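Local coordinates for beta-glucuronidase (Dictyoglomus thermophilum, PDB 6XXW), which probably hydrolyses beta-D-glucuronides, releasing glucuronic acid, as a beta-glucuronidase of glycoside hydrolase family 2, at residues Leu145-Val149 against Leu150-Glu154; Leu170-Phe174 against Asp175-Tyr179; Gly381-Asp384 against Gly385-Glu389; Leu388-His391 against Leu392-Arg396. All coordinates share one frame; numbering follows the deposited sequence.

Contact 1. Residues Leu145-Val149 against Leu150-Glu154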
# COMPACT_ATOMS: atom_id res chain seq x y z
N LEU A 145 -25.21 24.71 -2.31
CA LEU A 145 -26.10 24.36 -1.21
C LEU A 145 -26.63 25.61 -0.51
O LEU A 145 -26.00 26.67 -0.53
CB LEU A 145 -25.36 23.47 -0.20
CG LEU A 145 -24.83 22.14 -0.75
CD1 LEU A 145 -23.74 21.57 0.15
CD2 LEU A 145 -25.98 21.17 -0.92
N THR A 146 -27.80 25.46 0.11
CA THR A 146 -28.40 26.49 0.96
C THR A 146 -28.95 25.82 2.21
O THR A 146 -29.01 24.59 2.32
CB THR A 146 -29.53 27.25 0.25
OG1 THR A 146 -30.67 26.40 0.16
CG2 THR A 146 -29.11 27.71 -1.14
N TRP A 147 -29.41 26.64 3.16
CA TRP A 147 -29.98 26.04 4.37
C TRP A 147 -31.39 25.53 4.18
O TRP A 147 -31.92 24.90 5.10
CB TRP A 147 -29.94 27.04 5.54
CG TRP A 147 -28.61 27.01 6.21
CD1 TRP A 147 -27.61 27.93 6.10
CD2 TRP A 147 -28.10 25.97 7.07
NE1 TRP A 147 -26.52 27.55 6.84
CE2 TRP A 147 -26.79 26.35 7.44
CE3 TRP A 147 -28.63 24.78 7.56
CZ2 TRP A 147 -26.01 25.57 8.29
CZ3 TRP A 147 -27.85 24.00 8.40
CH2 TRP A 147 -26.55 24.40 8.75
N ASP A 148 -32.04 25.75 3.03
CA ASP A 148 -33.37 25.18 2.83
C ASP A 148 -33.41 24.12 1.74
O ASP A 148 -34.49 23.79 1.26
CB ASP A 148 -34.41 26.26 2.55
CG ASP A 148 -33.96 27.25 1.52
OD1 ASP A 148 -33.15 26.87 0.65
OD2 ASP A 148 -34.42 28.41 1.59
N VAL A 149 -32.27 23.56 1.36
CA VAL A 149 -32.24 22.32 0.60
C VAL A 149 -31.65 21.26 1.51
O VAL A 149 -30.94 21.57 2.47
CB VAL A 149 -31.45 22.44 -0.72
CG1 VAL A 149 -29.95 22.34 -0.45
CG2 VAL A 149 -31.90 21.38 -1.75
N LEU A 150 -31.95 19.99 1.21
CA LEU A 150 -31.41 18.87 1.96
C LEU A 150 -30.54 18.01 1.04
O LEU A 150 -31.01 17.58 -0.02
CB LEU A 150 -32.52 17.99 2.56
CG LEU A 150 -33.38 18.66 3.65
CD1 LEU A 150 -34.57 17.78 3.97
CD2 LEU A 150 -32.56 18.92 4.92
N PRO A 151 -29.29 17.74 1.41
CA PRO A 151 -28.64 18.21 2.64
C PRO A 151 -28.21 19.68 2.54
O PRO A 151 -27.89 20.15 1.46
CB PRO A 151 -27.42 17.30 2.76
CG PRO A 151 -27.05 17.02 1.35
CD PRO A 151 -28.38 16.92 0.59
N PRO A 152 -28.21 20.37 3.68
CA PRO A 152 -27.93 21.81 3.67
C PRO A 152 -26.45 22.16 3.69
O PRO A 152 -25.57 21.36 4.02
CB PRO A 152 -28.60 22.28 4.97
CG PRO A 152 -28.40 21.12 5.90
CD PRO A 152 -28.62 19.89 5.01
N GLY A 153 -26.19 23.41 3.34
CA GLY A 153 -24.87 24.00 3.37
C GLY A 153 -25.01 25.48 3.08
O GLY A 153 -26.13 25.99 2.97
N GLU A 154 -23.88 26.15 2.93
CA GLU A 154 -23.90 27.59 2.76
C GLU A 154 -22.64 28.05 2.03
O GLU A 154 -21.53 27.63 2.37
CB GLU A 154 -24.03 28.31 4.11
CG GLU A 154 -23.23 27.68 5.24
CD GLU A 154 -23.44 28.38 6.58
OE1 GLU A 154 -24.02 29.49 6.59
OE2 GLU A 154 -22.99 27.84 7.61
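Gly153 N donates to Thr146 O (3.2 Å, N-H...O 160°), and Pro152 CA adds a C-H...O contact to the same oxygen. A type I turn from Thr146 to Val149 and a cis peptide bond before Pro151 bring the chain back, leaving the CA atoms of Trp147 and Pro152 4.8 Å apart. The indole of Trp147 has CG anti to the carbonyl carbon (chi1 -84°), which folds the ring back along the second half of the loop. Its NE1 gives a hydrogen bond to Glu154 OE1 (3.2 Å) in one of two conformers of that glutamate; the oxygen lies in the indole plane, while the carboxylate stands 79° to it. Trp147 CE3 meets Pro152 CB obliquely at 3.6 Å, and Gly153 O sits over one indole face. Replacing Trp147 by an alanine would probably leave Glu154 OE1 without this donor and open a gap beside the Pro152 ring. Farther back, Leu145 CD2 lies 3.2 Å from Pro151 O. The result is a tight beta-turn and cis-proline loop leading into strand 153-157, one half of a two-stranded antiparallel sheet in the family 2 sugar binding domain.

Contact 2. Residues Leu170-Phe174 against Asp175-Tyr179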
# COMPACT_ATOMS: atom_id res chain seq x y z
N LEU A 170 -17.81 26.73 -0.18
CA LEU A 170 -19.09 26.10 0.11
C LEU A 170 -18.90 25.30 1.39
O LEU A 170 -18.19 24.30 1.39
CB LEU A 170 -19.55 25.21 -1.04
CG LEU A 170 -20.95 24.63 -0.89
CD1 LEU A 170 -21.99 25.73 -0.91
CD2 LEU A 170 -21.22 23.59 -2.00
N ASN A 171 -19.50 25.76 2.47
CA ASN A 171 -19.41 25.04 3.73
C ASN A 171 -20.58 24.07 3.84
O ASN A 171 -21.71 24.39 3.46
CB ASN A 171 -19.41 26.00 4.92
CG ASN A 171 -18.06 26.71 5.08
OD1 ASN A 171 -17.02 26.17 4.71
ND2 ASN A 171 -18.09 27.90 5.64
N TYR A 172 -20.29 22.89 4.36
CA TYR A 172 -21.32 21.89 4.63
C TYR A 172 -20.78 20.91 5.65
O TYR A 172 -19.56 20.74 5.80
CB TYR A 172 -21.79 21.19 3.35
CG TYR A 172 -20.73 20.50 2.51
CD1 TYR A 172 -20.03 21.20 1.53
CD2 TYR A 172 -20.49 19.13 2.62
CE1 TYR A 172 -19.10 20.58 0.72
CE2 TYR A 172 -19.54 18.48 1.79
CZ TYR A 172 -18.86 19.22 0.84
OH TYR A 172 -17.92 18.63 0.01
N TYR A 173 -21.70 20.26 6.35
CA TYR A 173 -21.39 19.56 7.58
C TYR A 173 -21.79 18.10 7.53
O TYR A 173 -21.81 17.42 8.56
CB TYR A 173 -22.06 20.29 8.76
CG TYR A 173 -21.66 21.75 8.75
CD1 TYR A 173 -20.47 22.16 9.33
CD2 TYR A 173 -22.44 22.69 8.09
CE1 TYR A 173 -20.08 23.49 9.29
CE2 TYR A 173 -22.06 24.02 8.05
CZ TYR A 173 -20.88 24.41 8.65
OH TYR A 173 -20.50 25.74 8.61
N PHE A 174 -22.10 17.59 6.34
CA PHE A 174 -22.26 16.16 6.15
C PHE A 174 -20.95 15.57 5.64
O PHE A 174 -20.17 16.24 4.95
CB PHE A 174 -23.41 15.85 5.18
CG PHE A 174 -23.35 16.59 3.87
CD1 PHE A 174 -22.71 16.02 2.76
CD2 PHE A 174 -24.00 17.81 3.72
CE1 PHE A 174 -22.68 16.68 1.53
CE2 PHE A 174 -24.00 18.47 2.48
CZ PHE A 174 -23.34 17.92 1.39
N ASP A 175 -20.69 14.32 6.00
CA ASP A 175 -19.40 13.69 5.77
C ASP A 175 -19.43 12.80 4.53
O ASP A 175 -19.18 11.59 4.59
CB ASP A 175 -18.99 12.89 7.01
CG ASP A 175 -17.62 12.25 6.88
OD1 ASP A 175 -16.67 12.94 6.43
OD2 ASP A 175 -17.50 11.06 7.21
N PHE A 176 -19.80 13.39 3.41
CA PHE A 176 -19.58 12.77 2.11
C PHE A 176 -19.41 13.90 1.11
O PHE A 176 -19.94 14.99 1.31
CB PHE A 176 -20.71 11.81 1.69
CG PHE A 176 -22.11 12.40 1.76
CD1 PHE A 176 -22.82 12.39 2.95
CD2 PHE A 176 -22.73 12.91 0.62
CE1 PHE A 176 -24.11 12.90 3.02
CE2 PHE A 176 -24.03 13.43 0.67
CZ PHE A 176 -24.72 13.43 1.88
N PHE A 177 -18.64 13.65 0.06
CA PHE A 177 -18.27 14.72 -0.86
C PHE A 177 -19.49 15.24 -1.62
O PHE A 177 -20.35 14.46 -2.04
CB PHE A 177 -17.21 14.24 -1.86
CG PHE A 177 -16.70 15.34 -2.76
CD1 PHE A 177 -16.06 16.46 -2.22
CD2 PHE A 177 -16.87 15.27 -4.13
CE1 PHE A 177 -15.60 17.47 -3.04
CE2 PHE A 177 -16.40 16.28 -4.95
CZ PHE A 177 -15.77 17.39 -4.41
N ASN A 178 -19.52 16.55 -1.84
CA ASN A 178 -20.63 17.19 -2.57
C ASN A 178 -20.48 16.99 -4.08
O ASN A 178 -20.37 17.94 -4.86
CB ASN A 178 -20.69 18.68 -2.21
CG ASN A 178 -21.93 19.37 -2.75
OD1 ASN A 178 -23.05 18.84 -2.69
ND2 ASN A 178 -21.74 20.58 -3.28
N TYR A 179 -20.46 15.72 -4.48
CA TYR A 179 -20.45 15.38 -5.91
C TYR A 179 -21.68 15.97 -6.60
O TYR A 179 -22.78 16.01 -6.03
CB TYR A 179 -20.47 13.87 -6.10
CG TYR A 179 -19.12 13.16 -6.04
CD1 TYR A 179 -18.10 13.46 -6.94
CD2 TYR A 179 -18.90 12.16 -5.09
CE1 TYR A 179 -16.87 12.80 -6.88
CE2 TYR A 179 -17.67 11.48 -5.03
CZ TYR A 179 -16.67 11.81 -5.91
OH TYR A 179 -15.49 11.13 -5.84
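Tyr172 OH accepts the backbone N-H of Asn178 (N to OH 3.2 Å, N-H...O 151°). Two carbons touch the same phenol oxygen: Asn178 CB and Phe177 CD1, the latter 3.6 Å from Tyr172 OH. One edge of the tyrosine ring faces Phe176 O, with CE2 3.5 Å from that oxygen. Phe174 CE1 approaches it too, 3.2 Å from Phe176 O, so two aromatic rings close round one carbonyl. Phe174 and Phe176 meet obliquely, planes 37° apart, and Phe174 CD1 stands 3.3 Å above the centre of the Phe176 ring. In Phe176 CG sits between the backbone N and the carbonyl carbon (chi1 52°), which swings the ring back over Phe174. Here the chain leaves strand 168-172 of the sugar binding domain and doubles back toward strand 181-183, a return reinforced by a weak bond from Phe176 N to Phe174 O. The Phe176 ring also meets the rings of His307 and Tyr342, and an alanine here would probably deprive these rings and Phe174 of an aromatic neighbour and leave Phe174 freer to turn. Asp175 turns its carboxylate to Arg563 in a salt bridge and to Asn567; OD2 also bonds a Tris molecule, probably from the crystallisation liquor. Asn178 centres an inverse gamma turn, with a weak bond from Tyr179 N to Phe177 O. Its amide OD1 bonds His100 NE2, while ND2 lies 3.3 Å from Leu170 CD2, the two side chains crossing at about a right angle.

Contact 3. Residues Gly381-Asp384 against Gly385-Glu389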
# COMPACT_ATOMS: atom_id res chain seq x y z
N GLY A 381 -32.43 31.57 10.09
CA GLY A 381 -31.16 31.67 9.42
C GLY A 381 -30.61 30.33 8.96
O GLY A 381 -29.86 30.29 7.98
N ARG A 382 -30.96 29.25 9.65
CA ARG A 382 -30.51 27.93 9.22
C ARG A 382 -31.70 27.02 8.93
O ARG A 382 -32.45 27.27 7.98
CB ARG A 382 -29.57 27.35 10.28
CG ARG A 382 -28.27 28.13 10.35
CD ARG A 382 -27.27 27.57 11.33
NE ARG A 382 -26.01 28.30 11.27
CZ ARG A 382 -25.26 28.62 12.32
NH1 ARG A 382 -25.65 28.26 13.55
NH2 ARG A 382 -24.13 29.28 12.16
N VAL A 383 -31.89 25.97 9.72
CA VAL A 383 -33.01 25.05 9.51
C VAL A 383 -34.28 25.69 10.07
O VAL A 383 -34.43 25.85 11.29
CB VAL A 383 -32.74 23.69 10.17
CG1 VAL A 383 -33.95 22.78 10.02
CG2 VAL A 383 -31.48 23.05 9.56
N ASP A 384 -35.21 26.04 9.18
CA ASP A 384 -36.40 26.81 9.54
C ASP A 384 -37.61 26.24 8.81
O ASP A 384 -37.61 25.11 8.32
CB ASP A 384 -36.18 28.30 9.24
CG ASP A 384 -35.96 28.58 7.75
OD1 ASP A 384 -36.07 27.65 6.92
OD2 ASP A 384 -35.68 29.75 7.42
N GLY A 385 -38.67 27.06 8.71
CA GLY A 385 -39.90 26.62 8.05
C GLY A 385 -39.72 26.28 6.58
O GLY A 385 -40.40 25.39 6.05
N LYS A 386 -38.83 27.00 5.89
CA LYS A 386 -38.56 26.68 4.49
C LYS A 386 -37.90 25.30 4.36
O LYS A 386 -38.26 24.52 3.46
CB LYS A 386 -37.67 27.76 3.86
CG LYS A 386 -38.21 29.18 4.00
CD LYS A 386 -37.41 30.20 3.18
CE LYS A 386 -35.95 30.31 3.62
NZ LYS A 386 -35.77 30.81 5.02
N THR A 387 -36.93 24.99 5.23
CA THR A 387 -36.32 23.66 5.23
C THR A 387 -37.36 22.59 5.53
O THR A 387 -37.38 21.54 4.89
CB THR A 387 -35.19 23.59 6.27
OG1 THR A 387 -34.42 24.80 6.26
CG2 THR A 387 -34.26 22.42 5.97
N LEU A 388 -38.21 22.84 6.52
CA LEU A 388 -39.25 21.88 6.87
C LEU A 388 -40.17 21.61 5.69
O LEU A 388 -40.47 20.46 5.37
CB LEU A 388 -40.04 22.39 8.07
CG LEU A 388 -41.23 21.53 8.51
CD1 LEU A 388 -40.74 20.11 8.86
CD2 LEU A 388 -41.95 22.20 9.69
N GLU A 389 -40.60 22.68 5.01
CA GLU A 389 -41.43 22.53 3.82
C GLU A 389 -40.78 21.62 2.79
O GLU A 389 -41.43 20.74 2.22
CB GLU A 389 -41.72 23.91 3.22
CG GLU A 389 -42.87 23.93 2.24
CD GLU A 389 -44.22 23.93 2.93
OE1 GLU A 389 -44.25 23.86 4.18
OE2 GLU A 389 -45.26 24.00 2.23
O HOH W 1 -33.71 27.52 5.85
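Arg382 O and Thr387 OG1 are bridged by a water that lies 2.5 Å from Arg382 O and also hydrogen-bonds Asp384 OD1. The guanidinium of Arg382 leads elsewhere, to a salt bridge with Glu375 and a bond to Lys376 O. Next comes Val383, whose CG1 meets Thr387 CB at 4.0 Å, the two side chains crossing at about a right angle; the valine also touches Tyr427 of helix 422-438. Asp384 follows and does most of the work. Its N-H reaches Thr387 OG1 (N to OG1 3.3 Å, N-H...O 166°), a hydroxyl also bonded to Trp147 O. CG lies between the backbone N and the carbonyl carbon (chi1 63°), which turns the carboxylate over the bare amides of the helix start. OD1 takes Thr387 N nearly head-on at 3.3 Å and receives a weak bond from Lys386 N. OD2 offers its syn lone pair to Lys386 NZ in a 2.6 Å salt bridge, for which the lysine chain bends back in its last two torsions. The ammonium and the helix N terminus together would probably stabilise the carboxylate's negative charge. Finally, Asp384 O accepts Leu388 N at 3.0 Å, completing the first helical turn. The reciprocal bonds of Asp384 and Thr387 form a capping box, with Asp384 the N-cap of helix 385-402 in the TIM barrel domain.

Contact 4. Residues Leu388-His391 against Leu392-Arg396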
# COMPACT_ATOMS: atom_id res chain seq x y z
N LEU A 388 -38.21 22.84 6.52
CA LEU A 388 -39.25 21.88 6.87
C LEU A 388 -40.17 21.61 5.69
O LEU A 388 -40.47 20.46 5.37
CB LEU A 388 -40.04 22.39 8.07
CG LEU A 388 -41.23 21.53 8.51
CD1 LEU A 388 -40.74 20.11 8.86
CD2 LEU A 388 -41.95 22.20 9.69
N GLU A 389 -40.60 22.68 5.01
CA GLU A 389 -41.43 22.53 3.82
C GLU A 389 -40.78 21.62 2.79
O GLU A 389 -41.43 20.74 2.22
CB GLU A 389 -41.72 23.91 3.22
CG GLU A 389 -42.87 23.93 2.24
CD GLU A 389 -44.22 23.93 2.93
OE1 GLU A 389 -44.25 23.86 4.18
OE2 GLU A 389 -45.26 24.00 2.23
N HIS A 390 -39.48 21.81 2.53
CA HIS A 390 -38.76 20.96 1.59
C HIS A 390 -38.70 19.52 2.10
O HIS A 390 -38.92 18.57 1.33
CB HIS A 390 -37.35 21.50 1.35
CG HIS A 390 -36.53 20.66 0.42
ND1 HIS A 390 -36.87 20.48 -0.91
CD2 HIS A 390 -35.38 19.96 0.61
CE1 HIS A 390 -35.96 19.70 -1.49
NE2 HIS A 390 -35.05 19.38 -0.59
N HIS A 391 -38.40 19.34 3.38
CA HIS A 391 -38.34 18.00 3.96
C HIS A 391 -39.66 17.26 3.79
O HIS A 391 -39.69 16.08 3.43
CB HIS A 391 -37.95 18.12 5.43
CG HIS A 391 -37.35 16.88 6.03
ND1 HIS A 391 -36.55 16.91 7.16
CD2 HIS A 391 -37.47 15.57 5.70
CE1 HIS A 391 -36.20 15.68 7.48
NE2 HIS A 391 -36.73 14.85 6.61
N LEU A 392 -40.78 17.95 4.04
CA LEU A 392 -42.09 17.32 3.89
C LEU A 392 -42.37 16.96 2.44
O LEU A 392 -42.93 15.89 2.15
CB LEU A 392 -43.19 18.25 4.42
CG LEU A 392 -43.12 18.58 5.91
CD1 LEU A 392 -44.06 19.75 6.26
CD2 LEU A 392 -43.41 17.35 6.79
N GLU A 393 -42.01 17.84 1.50
CA GLU A 393 -42.17 17.49 0.09
C GLU A 393 -41.29 16.31 -0.28
O GLU A 393 -41.69 15.45 -1.08
CB GLU A 393 -41.87 18.71 -0.79
CG GLU A 393 -42.79 19.89 -0.49
CD GLU A 393 -42.64 21.05 -1.47
OE1 GLU A 393 -41.63 21.78 -1.38
OE2 GLU A 393 -43.55 21.25 -2.30
N ILE A 394 -40.09 16.24 0.29
CA ILE A 394 -39.19 15.11 0.03
C ILE A 394 -39.82 13.80 0.47
O ILE A 394 -39.81 12.80 -0.27
CB ILE A 394 -37.83 15.33 0.72
CG1 ILE A 394 -37.01 16.39 -0.03
CG2 ILE A 394 -37.07 14.00 0.85
CD1 ILE A 394 -36.89 16.15 -1.50
N MET A 395 -40.37 13.76 1.69
CA MET A 395 -41.02 12.54 2.16
C MET A 395 -42.16 12.13 1.24
O MET A 395 -42.37 10.94 0.98
CB MET A 395 -41.55 12.71 3.60
CG MET A 395 -40.52 13.12 4.65
SD MET A 395 -39.00 12.11 4.61
CE MET A 395 -39.65 10.47 4.86
N ARG A 396 -42.93 13.10 0.74
CA ARG A 396 -44.00 12.77 -0.19
C ARG A 396 -43.45 12.18 -1.49
O ARG A 396 -43.96 11.17 -1.98
CB ARG A 396 -44.87 14.00 -0.48
CG ARG A 396 -45.51 14.57 0.77
CD ARG A 396 -46.27 15.88 0.51
NE ARG A 396 -46.62 16.59 1.74
CZ ARG A 396 -46.34 17.87 1.97
NH1 ARG A 396 -45.69 18.58 1.06
NH2 ARG A 396 -46.70 18.44 3.12
O HOH W 2 -39.30 21.00 -2.46
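Ile394 leans back along the helix on His390, one turn earlier. Its CB lies 3.4 Å from His391 O, close to the helix backbone. CG1, anti to the carbonyl carbon (chi1 -74°), passes His390 O and stops over the face of the imidazole, a CH-pi contact with CG1 3.8 Å from the ring centroid and 19° off its normal. At the tip, CD1 touches His390 CE1 at 3.7 Å. At the ring's edge a water in the imidazole plane, 2.9 Å from His390 ND1, also hydrogen-bonds Glu393 OE1, linking residues three apart. His391 and Met395 run side by side: Met395 SD meets the imidazole edge, 3.9 Å from His391 CD2, while His391 ND1 bonds Tyr427 OH. Leu392 reaches Leu388 more loosely, CD1 to CG 4.0 Å. Beneath these pairs run regular i to i+4 backbone bonds, from Ile394 N to His390 O (2.8 Å) among others. Leu388, Leu392 and Met395 pack on helix 422-438, and Arg396 salt-bridges Glu434 there. Ile394 and Met395 meet Pro364 and Ala363 just beyond strand 358-362, and His391 NE2 makes a weak bond to Val413 O of barrel strand 408-415.

Overall arrangement
From the N terminus, contact 1 comes first, closing the loop between strands 134-142 and 153-157. Contact 2 then rounds off the exit of strand 168-172, the antiparallel partner of 153-157; backbone pairing of Glu154 with Asn171 and packing of Pro151 on Phe174 join the two. Much later, contact 3 starts helix 385-402 and contact 4 continues along it, the two sharing Leu388 and Glu389. Contacts 1, 2 and 3 follow in series, contact 4 begins where contact 3 ends, and none nests in or crosses another. Contact 1 touches each of the others: Trp147 O meets Thr387, and Leu150 lies against His390 and His391, tying the sugar binding domain to the TIM barrel. Contacts 2 and 4 stay about 12 Å apart at their nearest atoms.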